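Local coordinates for methionine-binding lipoprotein MetQ (Bacillus subtilis subsp. subtilis, PDB 4GOT) that probably binds methionine and hands it to the membrane permease of the MetNPQ ABC transporter, and here holds selenomethionine between two lobes, at residues Leu40-Lys44 with Ala159-Thr163; His62-Gln68 with Asn113-Arg119; Ala164-Glu168 with Gln184-Asn188. All coordinates share one frame. Residue numbers count along the deposited sequence, not the author numbering.

Interaction 1: Leu40-Lys44 with Ala159-Thr163; sequences LSDYK and APELT. With MSE (selenomethionine), chain B.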
loop_
_atom_site.group_PDB
_atom_site.type_symbol
_atom_site.label_atom_id
_atom_site.label_comp_id
_atom_site.label_asym_id
_atom_site.label_seq_id
_atom_site.Cartn_x
_atom_site.Cartn_y
_atom_site.Cartn_z
ATOM N N LEU A 40 -1.896 13.874 -1.023
ATOM C CA LEU A 40 -3.050 14.137 -0.119
ATOM C C LEU A 40 -2.719 13.622 1.297
ATOM O O LEU A 40 -1.799 12.810 1.457
ATOM C CB LEU A 40 -4.344 13.530 -0.709
ATOM C CG LEU A 40 -4.705 14.071 -2.106
ATOM C CD1 LEU A 40 -5.871 13.256 -2.626
ATOM C CD2 LEU A 40 -5.031 15.606 -2.066
ATOM N N SER A 41 -3.435 14.084 2.314
ATOM C CA SER A 41 -3.047 13.792 3.723
ATOM C C SER A 41 -3.390 12.392 4.229
ATOM O O SER A 41 -2.821 11.944 5.217
ATOM C CB SER A 41 -3.605 14.824 4.693
ATOM O OG SER A 41 -4.972 15.097 4.467
ATOM N N ASP A 42 -4.356 11.712 3.618
ATOM C CA ASP A 42 -4.618 10.312 4.021
ATOM C C ASP A 42 -5.314 9.532 2.929
ATOM O O ASP A 42 -5.890 10.103 2.008
ATOM C CB ASP A 42 -5.402 10.247 5.365
ATOM C CG ASP A 42 -6.926 10.085 5.172
ATOM O OD1 ASP A 42 -7.579 11.106 4.918
ATOM O OD2 ASP A 42 -7.462 8.926 5.272
ATOM N N TYR A 43 -5.184 8.197 3.040
ATOM C CA TYR A 43 -5.572 7.246 2.064
ATOM C C TYR A 43 -7.011 7.450 1.612
ATOM O O TYR A 43 -7.321 7.207 0.442
ATOM C CB TYR A 43 -5.475 5.826 2.676
ATOM C CG TYR A 43 -4.124 5.110 2.792
ATOM C CD1 TYR A 43 -2.993 5.515 2.118
ATOM C CD2 TYR A 43 -4.031 3.949 3.582
ATOM C CE1 TYR A 43 -1.794 4.801 2.215
ATOM C CE2 TYR A 43 -2.850 3.230 3.701
ATOM C CZ TYR A 43 -1.725 3.663 3.017
ATOM O OH TYR A 43 -0.572 2.950 3.137
ATOM N N LYS A 44 -7.896 7.891 2.501
ATOM C CA LYS A 44 -9.322 8.006 2.145
ATOM C C LYS A 44 -9.574 9.141 1.140
ATOM O O LYS A 44 -10.605 9.166 0.475
ATOM C CB LYS A 44 -10.206 8.183 3.393
ATOM C CG LYS A 44 -10.388 6.953 4.290
ATOM C CD LYS A 44 -10.910 5.727 3.511
ATOM C CE LYS A 44 -12.110 5.023 4.151
ATOM N NZ LYS A 44 -11.839 4.601 5.551
ATOM N N ALA A 159 -4.507 4.785 12.707
ATOM C CA ALA A 159 -4.499 5.195 11.314
ATOM C C ALA A 159 -3.139 4.824 10.691
ATOM O O ALA A 159 -2.116 4.891 11.377
ATOM C CB ALA A 159 -4.795 6.692 11.196
ATOM N N PRO A 160 -3.132 4.374 9.407
ATOM C CA PRO A 160 -1.873 3.963 8.733
ATOM C C PRO A 160 -0.894 5.139 8.646
ATOM O O PRO A 160 0.310 4.956 8.643
ATOM C CB PRO A 160 -2.331 3.477 7.343
ATOM C CG PRO A 160 -3.806 3.698 7.310
ATOM C CD PRO A 160 -4.334 3.977 8.652
ATOM N N GLU A 161 -1.438 6.361 8.665
ATOM C CA GLU A 161 -0.625 7.562 8.655
ATOM C C GLU A 161 0.138 7.816 9.975
ATOM O O GLU A 161 1.002 8.725 10.053
ATOM C CB GLU A 161 -1.547 8.786 8.345
ATOM C CG GLU A 161 -2.098 8.859 6.914
ATOM C CD GLU A 161 -3.200 7.825 6.567
ATOM O OE1 GLU A 161 -3.977 7.434 7.496
ATOM O OE2 GLU A 161 -3.330 7.474 5.340
ATOM N N LEU A 162 -0.241 7.104 11.031
ATOM C CA LEU A 162 0.226 7.391 12.378
ATOM C C LEU A 162 0.854 6.185 13.034
ATOM O O LEU A 162 1.333 6.326 14.144
ATOM C CB LEU A 162 -0.950 7.842 13.268
ATOM C CG LEU A 162 -1.530 9.245 13.006
ATOM C CD1 LEU A 162 -2.737 9.459 13.924
ATOM C CD2 LEU A 162 -0.486 10.385 13.115
ATOM N N THR A 163 0.850 5.008 12.388
ATOM C CA THR A 163 1.521 3.857 12.988
ATOM C C THR A 163 3.062 4.044 13.209
ATOM O O THR A 163 3.640 3.510 14.197
ATOM C CB THR A 163 1.258 2.549 12.234
ATOM O OG1 THR A 163 1.549 2.732 10.848
ATOM C CG2 THR A 163 -0.192 2.061 12.439
HETATM N N MSE B 300 1.197 1.599 -0.504
HETATM C CA MSE B 300 0.410 0.814 0.493
HETATM C C MSE B 300 0.853 -0.685 0.576
HETATM O O MSE B 300 0.944 -1.285 -0.462
HETATM O OXT MSE B 300 1.080 -1.341 1.624
HETATM C CB MSE B 300 -1.073 0.865 0.091
HETATM C CG MSE B 300 -2.044 0.388 1.124
HETATM SE SE MSE B 300 -3.902 0.285 0.448
HETATM C CE MSE B 300 -4.337 2.335 0.506
HETATM O O HOH W 1 -6.339 6.735 6.357
#
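On one side of the ligand cleft of this periplasmic-binding-protein fold, the loop after strand 34-38 of one lobe meets the loop after strand 154-158 of the other, and Tyr-43 is part of the selenomethionine pocket. Glu-161, the residue with the largest area covered in this contact, turns its side chain so that OE2 accepts a hydrogen bond from Tyr-43 N (3.0 Å, 159°). The same OE2 sits over one face of the Tyr-43 ring, 3.6 Å from CG, while the ligand methyl CE lies over the opposite face, 3.5 Å from Tyr-43 CD2. Pro-160 CB packs obliquely on the ring, 3.7 Å from Tyr-43 CE2, and Tyr-43 OH is hydrogen-bonded to Asn-180. Asp-42 OD2 accepts from Lys-44 N at 3.0 Å, capping the turn into helix 44-51. Asp-42 OD2 lies 4.4 Å from Glu-161 OE2, and water 1 donates to Asp-42 OD2 and to Glu-161 OE1, both at 2.7 Å. The close approach of two acidic side chains is consistent with each accepting hydrogen bonds from backbone NH groups and water 1, and the carboxylate that crosses the cleft holds the backbone of the very tyrosine that packs on the ligand.

Interaction 2: His62-Gln68 with Asn113-Arg119; sequences HIPYLEQ and NVAEQGR. With MSE (selenomethionine), chain B.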
loop_
_atom_site.group_PDB
_atom_site.type_symbol
_atom_site.label_atom_id
_atom_site.label_comp_id
_atom_site.label_asym_id
_atom_site.label_seq_id
_atom_site.Cartn_x
_atom_site.Cartn_y
_atom_site.Cartn_z
ATOM N N HIS A 62 -3.906 -0.810 -3.532
ATOM C CA HIS A 62 -3.922 -2.125 -4.222
ATOM C C HIS A 62 -5.386 -2.481 -4.557
ATOM O O HIS A 62 -6.297 -1.744 -4.204
ATOM C CB HIS A 62 -3.263 -3.225 -3.371
ATOM C CG HIS A 62 -3.576 -3.144 -1.896
ATOM N ND1 HIS A 62 -4.835 -3.393 -1.362
ATOM C CD2 HIS A 62 -2.772 -2.866 -0.841
ATOM C CE1 HIS A 62 -4.791 -3.237 -0.048
ATOM N NE2 HIS A 62 -3.561 -2.882 0.293
ATOM N N ILE A 63 -5.595 -3.586 -5.267
ATOM C CA ILE A 63 -6.934 -3.964 -5.741
ATOM C C ILE A 63 -7.902 -4.234 -4.551
ATOM O O ILE A 63 -9.029 -3.755 -4.581
ATOM C CB ILE A 63 -6.898 -5.145 -6.764
ATOM C CG1 ILE A 63 -6.277 -4.728 -8.107
ATOM C CG2 ILE A 63 -8.283 -5.796 -6.961
ATOM C CD1 ILE A 63 -5.677 -5.893 -8.876
ATOM N N PRO A 64 -7.447 -4.971 -3.498
ATOM C CA PRO A 64 -8.331 -5.172 -2.330
ATOM C C PRO A 64 -8.773 -3.832 -1.704
ATOM O O PRO A 64 -9.941 -3.675 -1.326
ATOM C CB PRO A 64 -7.459 -6.024 -1.409
ATOM C CG PRO A 64 -6.680 -6.907 -2.381
ATOM C CD PRO A 64 -6.274 -5.877 -3.435
ATOM N N TYR A 65 -7.877 -2.854 -1.653
ATOM C CA TYR A 65 -8.260 -1.575 -1.088
ATOM C C TYR A 65 -9.346 -0.918 -1.974
ATOM O O TYR A 65 -10.336 -0.395 -1.474
ATOM C CB TYR A 65 -7.065 -0.655 -0.927
ATOM C CG TYR A 65 -7.424 0.599 -0.138
ATOM C CD1 TYR A 65 -7.885 1.717 -0.772
ATOM C CD2 TYR A 65 -7.295 0.640 1.257
ATOM C CE1 TYR A 65 -8.252 2.850 -0.066
ATOM C CE2 TYR A 65 -7.656 1.782 1.978
ATOM C CZ TYR A 65 -8.138 2.887 1.302
ATOM O OH TYR A 65 -8.457 4.060 1.974
ATOM N N LEU A 66 -9.109 -0.913 -3.289
ATOM C CA LEU A 66 -10.040 -0.338 -4.274
ATOM C C LEU A 66 -11.421 -1.001 -4.185
ATOM O O LEU A 66 -12.441 -0.313 -4.135
ATOM C CB LEU A 66 -9.473 -0.447 -5.716
ATOM C CG LEU A 66 -10.435 0.117 -6.805
ATOM C CD1 LEU A 66 -10.744 1.624 -6.601
ATOM C CD2 LEU A 66 -9.872 -0.168 -8.196
ATOM N N GLU A 67 -11.433 -2.343 -4.112
ATOM C CA GLU A 67 -12.693 -3.091 -3.977
ATOM C C GLU A 67 -13.505 -2.741 -2.747
ATOM O O GLU A 67 -14.727 -2.474 -2.846
ATOM C CB GLU A 67 -12.424 -4.594 -4.014
ATOM C CG GLU A 67 -12.087 -5.015 -5.412
ATOM C CD GLU A 67 -11.856 -6.492 -5.515
ATOM O OE1 GLU A 67 -11.997 -7.190 -4.483
ATOM O OE2 GLU A 67 -11.529 -6.920 -6.633
ATOM N N GLN A 68 -12.835 -2.730 -1.597
ATOM C CA GLN A 68 -13.459 -2.250 -0.359
ATOM C C GLN A 68 -14.028 -0.839 -0.487
ATOM O O GLN A 68 -15.122 -0.549 0.022
ATOM C CB GLN A 68 -12.442 -2.252 0.818
ATOM C CG GLN A 68 -13.026 -1.772 2.160
ATOM C CD GLN A 68 -14.119 -2.693 2.723
ATOM O OE1 GLN A 68 -14.162 -3.880 2.433
ATOM N NE2 GLN A 68 -14.993 -2.131 3.551
ATOM N N ASN A 113 -7.040 0.177 8.431
ATOM C CA ASN A 113 -7.341 -0.061 7.011
ATOM C C ASN A 113 -8.153 -1.362 6.891
ATOM O O ASN A 113 -7.582 -2.464 6.956
ATOM C CB ASN A 113 -5.980 -0.160 6.258
ATOM C CG ASN A 113 -6.095 -0.196 4.751
ATOM O OD1 ASN A 113 -7.065 -0.685 4.168
ATOM N ND2 ASN A 113 -5.059 0.314 4.101
ATOM N N VAL A 114 -9.473 -1.228 6.752
ATOM C CA VAL A 114 -10.385 -2.367 6.711
ATOM C C VAL A 114 -9.940 -3.419 5.692
ATOM O O VAL A 114 -9.883 -4.616 6.015
ATOM C CB VAL A 114 -11.821 -1.940 6.375
ATOM C CG1 VAL A 114 -12.729 -3.160 6.231
ATOM C CG2 VAL A 114 -12.366 -0.953 7.416
ATOM N N ALA A 115 -9.612 -2.959 4.470
ATOM C CA ALA A 115 -9.140 -3.821 3.381
ATOM C C ALA A 115 -7.885 -4.636 3.694
ATOM O O ALA A 115 -7.664 -5.712 3.093
ATOM C CB ALA A 115 -8.897 -2.969 2.145
ATOM N N GLU A 116 -7.056 -4.158 4.622
ATOM C CA GLU A 116 -5.798 -4.837 4.932
ATOM C C GLU A 116 -5.843 -5.686 6.205
ATOM O O GLU A 116 -4.813 -6.135 6.663
ATOM C CB GLU A 116 -4.660 -3.824 5.038
ATOM C CG GLU A 116 -4.293 -3.235 3.684
ATOM C CD GLU A 116 -2.889 -2.671 3.650
ATOM O OE1 GLU A 116 -2.482 -2.064 4.676
ATOM O OE2 GLU A 116 -2.202 -2.850 2.597
ATOM N N GLN A 117 -7.028 -5.917 6.781
ATOM C CA GLN A 117 -7.091 -6.686 8.019
ATOM C C GLN A 117 -6.586 -8.113 7.819
ATOM O O GLN A 117 -5.896 -8.637 8.692
ATOM C CB GLN A 117 -8.507 -6.717 8.591
ATOM C CG GLN A 117 -9.034 -5.329 9.019
ATOM C CD GLN A 117 -8.210 -4.657 10.106
ATOM O OE1 GLN A 117 -7.535 -3.616 9.866
ATOM N NE2 GLN A 117 -8.222 -5.251 11.301
ATOM N N GLY A 118 -6.934 -8.740 6.700
ATOM C CA GLY A 118 -6.449 -10.092 6.386
ATOM C C GLY A 118 -4.944 -10.127 6.081
ATOM O O GLY A 118 -4.239 -11.083 6.435
ATOM N N ARG A 119 -4.434 -9.067 5.452
ATOM C CA ARG A 119 -2.991 -8.966 5.112
ATOM C C ARG A 119 -2.118 -8.994 6.395
ATOM O O ARG A 119 -1.146 -9.703 6.483
ATOM C CB ARG A 119 -2.738 -7.673 4.334
ATOM C CG ARG A 119 -1.355 -7.548 3.732
ATOM C CD ARG A 119 -1.164 -6.216 3.020
ATOM N NE ARG A 119 0.109 -6.237 2.315
ATOM C CZ ARG A 119 0.654 -5.192 1.694
ATOM N NH1 ARG A 119 0.061 -3.996 1.661
ATOM N NH2 ARG A 119 1.833 -5.359 1.098
HETATM N N MSE B 300 1.197 1.599 -0.504
HETATM C CA MSE B 300 0.410 0.814 0.493
HETATM C C MSE B 300 0.853 -0.685 0.576
HETATM O O MSE B 300 0.944 -1.285 -0.462
HETATM O OXT MSE B 300 1.080 -1.341 1.624
HETATM C CB MSE B 300 -1.073 0.865 0.091
HETATM C CG MSE B 300 -2.044 0.388 1.124
HETATM SE SE MSE B 300 -3.902 0.285 0.448
HETATM C CE MSE B 300 -4.337 2.335 0.506
#
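Ala-115, His-62 and Gln-68 lose the most surface where the start of helix 63-72 in one lobe meets the turn leading into helix 117-126 in the other. Ala-115 is the close-packed centre: its methyl CB lies 3.6 Å from Tyr-65 CA, 3.7 Å from Pro-64 O and 3.9 Å from Gln-68 CB, and the CA atoms of Tyr-65 and Ala-115 are only 5.1 Å apart, a spacing that a small side chain permits. Gln-68 borders this patch, its NE2 3.7 Å from Val-114 CG1 while hydrogen-bonded to Glu-72. His-62, the N-cap residue, uses both ring nitrogens: ND1 accepts from Tyr-65 N (3.1 Å), and NE2 donates across the interface to Glu-116 OE2 (2.7 Å, 153°). The ligand selenium lies over one face of the His-62 ring, 3.2 Å from SE to His-62 NE2. Arg-119 NH1 forms a salt bridge to the same Glu-116 OE2 at 2.7 Å and donates to the ligand carboxylate atom OXT at 2.8 Å. Tyr-65 and Asn-113 also line the pocket, the ligand methyl CE lying over the tyrosine ring. One carboxylate oxygen therefore receives two donors, the histidine from one lobe and the arginine from the other, so that the lobe contact and the ligand-binding arginine share one carboxylate, Glu-116.

Interaction 3: Ala164-Glu168 with Gln184-Asn188; sequences AKAYE and QNKLN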
loop_
_atom_site.group_PDB
_atom_site.type_symbol
_atom_site.label_atom_id
_atom_site.label_comp_id
_atom_site.label_asym_id
_atom_site.label_seq_id
_atom_site.Cartn_x
_atom_site.Cartn_y
_atom_site.Cartn_z
ATOM N N ALA A 164 3.734 4.777 12.320
ATOM C CA ALA A 164 5.147 5.184 12.576
ATOM C C ALA A 164 5.289 5.880 13.949
ATOM O O ALA A 164 6.279 5.662 14.665
ATOM C CB ALA A 164 5.687 6.090 11.470
ATOM N N LYS A 165 4.301 6.719 14.327
ATOM C CA LYS A 165 4.291 7.330 15.677
ATOM C C LYS A 165 4.012 6.317 16.812
ATOM O O LYS A 165 4.653 6.405 17.848
ATOM C CB LYS A 165 3.326 8.525 15.801
ATOM C CG LYS A 165 3.511 9.661 14.790
ATOM C CD LYS A 165 4.878 10.332 14.872
ATOM C CE LYS A 165 5.805 9.940 13.707
ATOM N NZ LYS A 165 7.203 10.527 13.795
ATOM N N ALA A 166 3.063 5.384 16.626
ATOM C CA ALA A 166 2.767 4.366 17.626
ATOM C C ALA A 166 4.018 3.540 17.910
ATOM O O ALA A 166 4.284 3.150 19.065
ATOM C CB ALA A 166 1.598 3.454 17.181
ATOM N N TYR A 167 4.782 3.290 16.848
ATOM C CA TYR A 167 6.093 2.602 16.910
ATOM C C TYR A 167 7.112 3.400 17.716
ATOM O O TYR A 167 7.651 2.896 18.702
ATOM C CB TYR A 167 6.571 2.312 15.485
ATOM C CG TYR A 167 8.056 2.042 15.330
ATOM C CD1 TYR A 167 8.622 0.837 15.745
ATOM C CD2 TYR A 167 8.872 2.979 14.734
ATOM C CE1 TYR A 167 9.977 0.586 15.579
ATOM C CE2 TYR A 167 10.223 2.746 14.569
ATOM C CZ TYR A 167 10.765 1.555 14.994
ATOM O OH TYR A 167 12.096 1.387 14.814
ATOM N N GLU A 168 7.347 4.649 17.348
ATOM C CA GLU A 168 8.264 5.506 18.119
ATOM C C GLU A 168 7.863 5.700 19.583
ATOM O O GLU A 168 8.711 5.748 20.440
ATOM C CB GLU A 168 8.385 6.878 17.466
ATOM C CG GLU A 168 9.275 6.872 16.239
ATOM C CD GLU A 168 9.028 8.056 15.314
ATOM O OE1 GLU A 168 8.475 9.097 15.756
ATOM O OE2 GLU A 168 9.387 7.937 14.132
ATOM N N GLN A 184 8.209 7.384 4.371
ATOM C CA GLN A 184 7.855 8.780 4.631
ATOM C C GLN A 184 8.367 9.298 6.003
ATOM O O GLN A 184 8.795 10.436 6.096
ATOM C CB GLN A 184 6.319 9.008 4.479
ATOM C CG GLN A 184 5.946 10.515 4.444
ATOM C CD GLN A 184 4.495 10.790 4.060
ATOM O OE1 GLN A 184 3.812 9.945 3.463
ATOM N NE2 GLN A 184 4.029 12.021 4.343
ATOM N N ASN A 185 8.322 8.433 7.026
ATOM C CA ASN A 185 8.964 8.595 8.338
ATOM C C ASN A 185 10.493 8.313 8.376
ATOM O O ASN A 185 11.052 8.221 9.436
ATOM C CB ASN A 185 8.292 7.608 9.321
ATOM C CG ASN A 185 8.511 7.966 10.789
ATOM O OD1 ASN A 185 8.197 9.077 11.236
ATOM N ND2 ASN A 185 9.022 7.008 11.559
ATOM N N LYS A 186 11.145 8.124 7.238
ATOM C CA LYS A 186 12.601 7.908 7.189
ATOM C C LYS A 186 13.067 6.564 7.780
ATOM O O LYS A 186 14.228 6.424 8.190
ATOM C CB LYS A 186 13.350 9.061 7.871
ATOM C CG LYS A 186 12.908 10.453 7.436
ATOM C CD LYS A 186 13.003 10.651 5.931
ATOM C CE LYS A 186 13.140 12.133 5.540
ATOM N NZ LYS A 186 11.955 12.983 5.877
ATOM N N LEU A 187 12.166 5.596 7.833
ATOM C CA LEU A 187 12.551 4.229 8.170
ATOM C C LEU A 187 13.016 3.501 6.902
ATOM O O LEU A 187 12.587 3.783 5.810
ATOM C CB LEU A 187 11.378 3.476 8.827
ATOM C CG LEU A 187 10.929 3.975 10.210
ATOM C CD1 LEU A 187 9.602 3.310 10.621
ATOM C CD2 LEU A 187 12.051 3.739 11.227
ATOM N N ASN A 188 13.886 2.536 7.069
ATOM C CA ASN A 188 14.307 1.703 5.964
ATOM C C ASN A 188 13.725 0.294 6.216
ATOM O O ASN A 188 14.226 -0.441 7.063
ATOM C CB ASN A 188 15.845 1.717 5.922
ATOM C CG ASN A 188 16.421 0.874 4.797
ATOM O OD1 ASN A 188 17.642 0.762 4.673
ATOM N ND2 ASN A 188 15.563 0.286 3.977
#
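This is a surface contact within a single lobe, between a helix and the turn that ends its neighbour. Helix 163-168 belongs to the beta-alpha-beta connection between the parallel strands 154-158 and 174-177, and it packs here on the chain that leaves helix 179-184. That exit is a Schellman motif, with Lys-186 at positive phi as its C-prime residue; the reversal sets Asn-185 and Leu-187, on its two sides, facing the helix. Asn-185 gives up most surface. The Asn-185 amide is held at both ends: its ND2 donates to Glu-168 OE2 (2.8 Å, 164°), and its OD1 accepts from Lys-165 NZ (3.1 Å). Lys-165 leaves the helix pointing away from the turn, but its long chain folds back to place NZ 2.7 Å from Glu-168 OE1, an i to i+3 salt bridge that closes the polar group into a ring of three residues. Beneath the asparagine, Ala-164 CB is 3.5 Å from Asn-185 CG, a small residue that lets the turn approach closely. On the next turn of the helix Tyr-167 CE2 meets Leu-187 CD2 at 3.9 Å, and both side chains also touch Ile-177 of strand 174-177, so this apolar pair leads from the surface down to the sheet. The side chain of Ala-164 is about 13 Å from the bound ligand, which makes this structural packing rather than pocket lining. An amide suits such a join: it meets a base and an acid at once, and the salt bridge between those two leaves the group balanced in charge.

Interactions 1 and 2, with centres 14 Å apart, both bridge the two lobes, each pairing a segment beside the sheet that holds strands 34-38 and 57-62 with one beside the sheet that holds 107-111 and 154-158. They touch through Tyr-43 and Lys-44 against Tyr-65, and Tyr-43 against Asn-113, and both line the selenomethionine site. In sequence, 62-68 and 113-119 fall between 40-44 and 159-163. Interaction 3 follows directly on 159-163 along the chain but stays inside the second lobe, 13 Å from interaction 1 and 21 Å from interaction 2 between centres. Two contacts thus join the lobes around the bound ligand, consistent with a closed, ligand-bound state, while the third packs one lobe internally.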